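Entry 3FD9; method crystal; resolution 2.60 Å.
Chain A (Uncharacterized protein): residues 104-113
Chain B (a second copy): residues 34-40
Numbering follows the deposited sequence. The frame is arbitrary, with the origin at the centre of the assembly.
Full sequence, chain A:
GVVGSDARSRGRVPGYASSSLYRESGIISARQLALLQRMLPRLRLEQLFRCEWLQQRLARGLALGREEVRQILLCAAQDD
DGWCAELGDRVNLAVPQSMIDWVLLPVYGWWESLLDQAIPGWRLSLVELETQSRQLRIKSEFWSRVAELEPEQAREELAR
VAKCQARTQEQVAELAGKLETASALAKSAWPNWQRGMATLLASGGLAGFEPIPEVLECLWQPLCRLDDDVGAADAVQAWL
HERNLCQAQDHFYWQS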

ATOM      1  N   LEU A 104      -9.183 -22.919   5.117  1.00 26.58           N
ATOM      2  CA  LEU A 104      -8.995 -23.585   3.838  1.00 25.02           C
ATOM      3  C   LEU A 104      -7.612 -23.387   3.232  1.00 25.64           C
ATOM      4  O   LEU A 104      -6.969 -24.354   2.824  1.00 27.39           O
ATOM      5  CB  LEU A 104     -10.077 -23.172   2.850  1.00 24.12           C
ATOM      6  CG  LEU A 104     -11.524 -23.405   3.301  1.00 23.94           C
ATOM      7  CD1 LEU A 104     -12.472 -23.076   2.151  1.00 26.42           C
ATOM      8  CD2 LEU A 104     -11.732 -24.825   3.783  1.00 25.15           C
ATOM      9  N   LEU A 105      -7.147 -22.146   3.171  1.00 21.42           N
ATOM     10  CA  LEU A 105      -5.843 -21.866   2.573  1.00 20.55           C
ATOM     11  C   LEU A 105      -4.655 -22.412   3.382  1.00 21.82           C
ATOM     12  O   LEU A 105      -3.764 -23.054   2.824  1.00 23.06           O
ATOM     13  CB  LEU A 105      -5.678 -20.368   2.311  1.00 18.74           C
ATOM     14  CG  LEU A 105      -6.508 -19.801   1.169  1.00 17.66           C
ATOM     15  CD1 LEU A 105      -6.035 -18.408   0.850  1.00 19.05           C
ATOM     16  CD2 LEU A 105      -6.424 -20.681  -0.074  1.00 24.26           C
ATOM     17  N   PRO A 106      -4.624 -22.147   4.697  1.00 29.71           N
ATOM     18  CA  PRO A 106      -3.575 -22.764   5.522  1.00 30.72           C
ATOM     19  C   PRO A 106      -3.611 -24.289   5.436  1.00 32.61           C
ATOM     20  O   PRO A 106      -2.591 -24.939   5.196  1.00 33.97           O
ATOM     21  CB  PRO A 106      -3.943 -22.324   6.936  1.00 29.87           C
ATOM     22  CG  PRO A 106      -4.673 -21.021   6.737  1.00 29.93           C
ATOM     23  CD  PRO A 106      -5.461 -21.213   5.467  1.00 29.30           C
ATOM     24  N   VAL A 107      -4.795 -24.856   5.625  1.00 31.48           N
ATOM     25  CA  VAL A 107      -4.969 -26.299   5.587  1.00 32.67           C
ATOM     26  C   VAL A 107      -4.490 -26.886   4.271  1.00 34.31           C
ATOM     27  O   VAL A 107      -3.876 -27.953   4.246  1.00 36.75           O
ATOM     28  CB  VAL A 107      -6.436 -26.686   5.812  1.00 32.11           C
ATOM     29  CG1 VAL A 107      -6.690 -28.112   5.355  1.00 30.25           C
ATOM     30  CG2 VAL A 107      -6.800 -26.501   7.285  1.00 33.20           C
ATOM     31  N   TYR A 108      -4.772 -26.196   3.175  1.00 28.68           N
ATOM     32  CA  TYR A 108      -4.390 -26.712   1.865  1.00 29.26           C
ATOM     33  C   TYR A 108      -2.890 -26.651   1.669  1.00 29.57           C
ATOM     34  O   TYR A 108      -2.308 -27.524   1.050  1.00 27.92           O
ATOM     35  CB  TYR A 108      -5.089 -25.953   0.738  1.00 27.68           C
ATOM     36  CG  TYR A 108      -4.813 -26.558  -0.615  1.00 29.96           C
ATOM     37  CD1 TYR A 108      -5.714 -27.448  -1.199  1.00 32.72           C
ATOM     38  CD2 TYR A 108      -3.641 -26.268  -1.298  1.00 27.73           C
ATOM     39  CE1 TYR A 108      -5.461 -28.017  -2.439  1.00 26.57           C
ATOM     40  CE2 TYR A 108      -3.377 -26.831  -2.530  1.00 28.92           C
ATOM     41  CZ  TYR A 108      -4.291 -27.704  -3.095  1.00 28.55           C
ATOM     42  OH  TYR A 108      -4.031 -28.256  -4.325  1.00 34.12           O
ATOM     43  N   GLY A 109      -2.265 -25.607   2.192  1.00 27.79           N
ATOM     44  CA  GLY A 109      -0.818 -25.508   2.138  1.00 28.75           C
ATOM     45  C   GLY A 109      -0.190 -26.643   2.916  1.00 30.88           C
ATOM     46  O   GLY A 109       0.799 -27.235   2.496  1.00 34.80           O
ATOM     47  N   TRP A 110      -0.777 -26.946   4.064  1.00 36.85           N
ATOM     48  CA  TRP A 110      -0.324 -28.059   4.881  1.00 36.66           C
ATOM     49  C   TRP A 110      -0.540 -29.389   4.152  1.00 36.94           C
ATOM     50  O   TRP A 110       0.397 -30.157   3.973  1.00 38.57           O
ATOM     51  CB  TRP A 110      -1.035 -28.051   6.232  1.00 36.04           C
ATOM     52  CG  TRP A 110      -0.632 -29.169   7.107  1.00 37.93           C
ATOM     53  CD1 TRP A 110       0.398 -29.182   8.004  1.00 37.88           C
ATOM     54  CD2 TRP A 110      -1.239 -30.463   7.172  1.00 36.51           C
ATOM     55  NE1 TRP A 110       0.466 -30.406   8.625  1.00 38.99           N
ATOM     56  CE2 TRP A 110      -0.530 -31.210   8.129  1.00 36.36           C
ATOM     57  CE3 TRP A 110      -2.314 -31.062   6.515  1.00 36.42           C
ATOM     58  CZ2 TRP A 110      -0.862 -32.520   8.445  1.00 37.99           C
ATOM     59  CZ3 TRP A 110      -2.644 -32.365   6.829  1.00 39.35           C
ATOM     60  CH2 TRP A 110      -1.917 -33.082   7.782  1.00 42.39           C
ATOM     61  N   TRP A 111      -1.769 -29.656   3.725  1.00 33.44           N
ATOM     62  CA  TRP A 111      -2.051 -30.856   2.951  1.00 34.37           C
ATOM     63  C   TRP A 111      -1.021 -31.017   1.847  1.00 37.07           C
ATOM     64  O   TRP A 111      -0.327 -32.023   1.762  1.00 40.97           O
ATOM     65  CB  TRP A 111      -3.447 -30.786   2.343  1.00 33.07           C
ATOM     66  CG  TRP A 111      -3.806 -31.975   1.512  1.00 32.77           C
ATOM     67  CD1 TRP A 111      -4.036 -33.241   1.958  1.00 36.73           C
ATOM     68  CD2 TRP A 111      -3.984 -32.013   0.091  1.00 35.27           C
ATOM     69  NE1 TRP A 111      -4.347 -34.068   0.906  1.00 37.16           N
ATOM     70  CE2 TRP A 111      -4.322 -33.338  -0.251  1.00 37.78           C
ATOM     71  CE3 TRP A 111      -3.893 -31.056  -0.924  1.00 35.25           C
ATOM     72  CZ2 TRP A 111      -4.566 -33.729  -1.563  1.00 39.66           C
ATOM     73  CZ3 TRP A 111      -4.138 -31.444  -2.224  1.00 36.34           C
ATOM     74  CH2 TRP A 111      -4.470 -32.769  -2.534  1.00 40.00           C
ATOM     75  N   GLU A 112      -0.916 -30.005   1.004  1.00 43.94           N
ATOM     76  CA  GLU A 112       0.052 -29.990  -0.078  1.00 44.18           C
ATOM     77  C   GLU A 112       1.434 -30.522   0.330  1.00 45.81           C
ATOM     78  O   GLU A 112       2.066 -31.260  -0.426  1.00 47.82           O
ATOM     79  CB  GLU A 112       0.184 -28.560  -0.579  1.00 42.65           C
ATOM     80  CG  GLU A 112       0.793 -28.420  -1.934  1.00 45.43           C
ATOM     81  CD  GLU A 112       0.995 -26.976  -2.291  1.00 47.72           C
ATOM     82  OE1 GLU A 112       1.507 -26.218  -1.434  1.00 51.35           O
ATOM     83  OE2 GLU A 112       0.633 -26.599  -3.423  1.00 48.44           O
ATOM     84  N   SER A 113       1.896 -30.135   1.519  1.00 44.73           N
ATOM     85  CA  SER A 113       3.219 -30.511   2.015  1.00 46.22           C
ATOM     86  C   SER A 113       3.359 -32.003   2.252  1.00 47.98           C
ATOM     87  O   SER A 113       4.452 -32.543   2.119  1.00 51.33           O
ATOM     88  CB  SER A 113       3.540 -29.786   3.323  1.00 45.96           C
ATOM     89  OG  SER A 113       3.642 -28.388   3.134  1.00 49.91           O
TER
ATOM     90  N   ALA B  34      -2.812 -13.916  -2.479  1.00 28.40           N
ATOM     91  CA  ALA B  34      -2.646 -15.243  -1.888  1.00 29.12           C
ATOM     92  C   ALA B  34      -3.698 -16.209  -2.409  1.00 29.58           C
ATOM     93  O   ALA B  34      -3.382 -17.303  -2.861  1.00 30.28           O
ATOM     94  CB  ALA B  34      -2.708 -15.166  -0.374  1.00 29.29           C
ATOM     95  N   LEU B  35      -4.955 -15.798  -2.341  1.00 27.87           N
ATOM     96  CA  LEU B  35      -6.037 -16.624  -2.858  1.00 29.48           C
ATOM     97  C   LEU B  35      -5.870 -16.883  -4.351  1.00 29.85           C
ATOM     98  O   LEU B  35      -5.982 -18.017  -4.796  1.00 32.38           O
ATOM     99  CB  LEU B  35      -7.379 -15.946  -2.593  1.00 29.61           C
ATOM    100  CG  LEU B  35      -8.619 -16.619  -3.177  1.00 28.96           C
ATOM    101  CD1 LEU B  35      -8.766 -18.046  -2.646  1.00 29.73           C
ATOM    102  CD2 LEU B  35      -9.860 -15.778  -2.872  1.00 28.37           C
ATOM    103  N   LEU B  36      -5.601 -15.829  -5.119  1.00 25.50           N
ATOM    104  CA  LEU B  36      -5.445 -15.946  -6.567  1.00 25.46           C
ATOM    105  C   LEU B  36      -4.339 -16.916  -6.904  1.00 28.50           C
ATOM    106  O   LEU B  36      -4.480 -17.751  -7.794  1.00 31.07           O
ATOM    107  CB  LEU B  36      -5.128 -14.590  -7.195  1.00 23.21           C
ATOM    108  CG  LEU B  36      -6.331 -13.656  -7.326  1.00 22.89           C
ATOM    109  CD1 LEU B  36      -5.949 -12.351  -7.999  1.00 22.19           C
ATOM    110  CD2 LEU B  36      -7.445 -14.356  -8.107  1.00 23.87           C
ATOM    111  N   GLN B  37      -3.233 -16.797  -6.180  1.00 43.46           N
ATOM    112  CA  GLN B  37      -2.030 -17.557  -6.467  1.00 44.66           C
ATOM    113  C   GLN B  37      -2.287 -19.040  -6.251  1.00 44.78           C
ATOM    114  O   GLN B  37      -1.753 -19.889  -6.963  1.00 47.97           O
ATOM    115  CB  GLN B  37      -0.913 -17.086  -5.551  1.00 45.12           C
ATOM    116  CG  GLN B  37       0.367 -16.737  -6.270  1.00 50.82           C
ATOM    117  CD  GLN B  37       1.207 -15.754  -5.482  1.00 57.61           C
ATOM    118  OE1 GLN B  37       1.200 -15.763  -4.247  1.00 64.04           O
ATOM    119  NE2 GLN B  37       1.928 -14.892  -6.190  1.00 59.58           N
ATOM    120  N   ARG B  38      -3.127 -19.340  -5.270  1.00 39.96           N
ATOM    121  CA  ARG B  38      -3.444 -20.712  -4.905  1.00 40.17           C
ATOM    122  C   ARG B  38      -4.520 -21.321  -5.800  1.00 41.14           C
ATOM    123  O   ARG B  38      -4.552 -22.534  -5.997  1.00 42.95           O
ATOM    124  CB  ARG B  38      -3.886 -20.773  -3.441  1.00 39.05           C
ATOM    125  CG  ARG B  38      -4.502 -22.091  -3.047  1.00 38.05           C
ATOM    126  CD  ARG B  38      -3.498 -23.221  -3.180  1.00 41.14           C
ATOM    127  NE  ARG B  38      -2.545 -23.241  -2.073  1.00 40.73           N
ATOM    128  CZ  ARG B  38      -1.323 -23.758  -2.152  1.00 43.11           C
ATOM    129  NH1 ARG B  38      -0.898 -24.289  -3.294  1.00 52.04           N
ATOM    130  NH2 ARG B  38      -0.517 -23.731  -1.097  1.00 42.86           N
HETATM  131  N   MSE B  39      -5.408 -20.486  -6.332  1.00 43.31           N
HETATM  132  CA  MSE B  39      -6.514 -20.984  -7.150  1.00 45.17           C
HETATM  133  C   MSE B  39      -6.169 -21.073  -8.634  1.00 46.87           C
HETATM  134  O   MSE B  39      -6.615 -21.986  -9.320  1.00 50.00           O
HETATM  135  CB  MSE B  39      -7.771 -20.137  -6.953  1.00 43.60           C
HETATM  136  CG  MSE B  39      -8.323 -20.195  -5.550  1.00 46.99           C
HETATM  137 SE   MSE B  39      -8.570 -22.022  -4.847  1.00 56.86          SE
HETATM  138  CE  MSE B  39      -8.391 -21.592  -2.961  1.00 66.33           C
ATOM    139  N   LEU B  40      -5.379 -20.125  -9.127  1.00 33.27           N
ATOM    140  CA  LEU B  40      -4.997 -20.108 -10.531  1.00 33.49           C
ATOM    141  C   LEU B  40      -3.619 -20.723 -10.762  1.00 36.64           C
ATOM    142  O   LEU B  40      -2.638 -20.342 -10.117  1.00 36.94           O
ATOM    143  CB  LEU B  40      -4.996 -18.675 -11.060  1.00 30.34           C
ATOM    144  CG  LEU B  40      -6.291 -17.870 -10.974  1.00 31.04           C
ATOM    145  CD1 LEU B  40      -6.115 -16.535 -11.667  1.00 31.72           C
ATOM    146  CD2 LEU B  40      -7.435 -18.640 -11.591  1.00 39.02           C
TER
HETATM  147  O   HOH W   1      -2.721 -22.372   0.409  1.00 54.74           O

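Both stretches are helical, and their axes pass no closer than 11.4 Å, with an angle of 41° between their N-to-C directions. At that separation the backbones do not touch: the nearest CA pair in register, Leu A105 CA to Leu B35 CA, lies 7.6 Å apart, so side chains must span the gap. The chain A stretch is helical throughout, with a kink at Pro A106, whose ring nitrogen carries no hydrogen to bond the preceding turn; the i to i+4 pattern is seen from Tyr A108 N to Leu A104 O, 2.9 Å. In chain B the helix runs to Met B39, and Leu B40, with phi/psi of -98/128°, is the first residue to leave helical geometry.

The contact buries 300 Å² in total, and Arg B38 contributes the largest share, 106 Å². Its CA-to-CB bond points toward chain A, and its side chain sits as a knob among Leu A105, Tyr A108, Gly A109 and Glu A112. The t, p, p sequence of chi1 to chi3 bends the side chain so that its guanidinium reaches Glu A112. There a salt bridge forms through two hydrogen bonds: Arg B38 NH1 to Glu A112 OE2 at 2.8 Å, with an N-H...O angle of 130°, and Arg B38 NH2 to Glu A112 OE1 at 3.2 Å and 141°. Neither angle is near linear, but two nitrogens paired with two oxygens match opposite charges where the carboxylate is buried.

Tyr A108 and Gly A109 form further walls of the pocket. Tyr A108 CD2 lies over one face of the guanidinium, 3.3 Å from Arg B38 NE. Gly A109 presents its CA to Arg B38 NH2 at 3.7 Å; an ideal CB would fit, 3.8 Å from that nitrogen, so the contact does not by itself demand glycine. Water 1 extends the polar network, accepting a hydrogen bond from Arg B38 NE at 2.6 Å and donating one to the backbone Leu A105 O at 2.7 Å, thereby linking side chain to main chain across the contact.

Leu A105 supplies the apolar part, with 87 Å² covered. Its CA-to-CB bond points sideways, yet the m,t rotamer brings its methyls close to chain B. Leu A105 CD2 lies 3.6 Å from CE of the selenomethionine Met B39, 3.8 Å from the aliphatic Arg B38 CG and 4.4 Å from Leu B35 CD1, while Leu A105 CD1 is 4.1 Å from Leu B35 CA. One branched side chain thus packs against three residues.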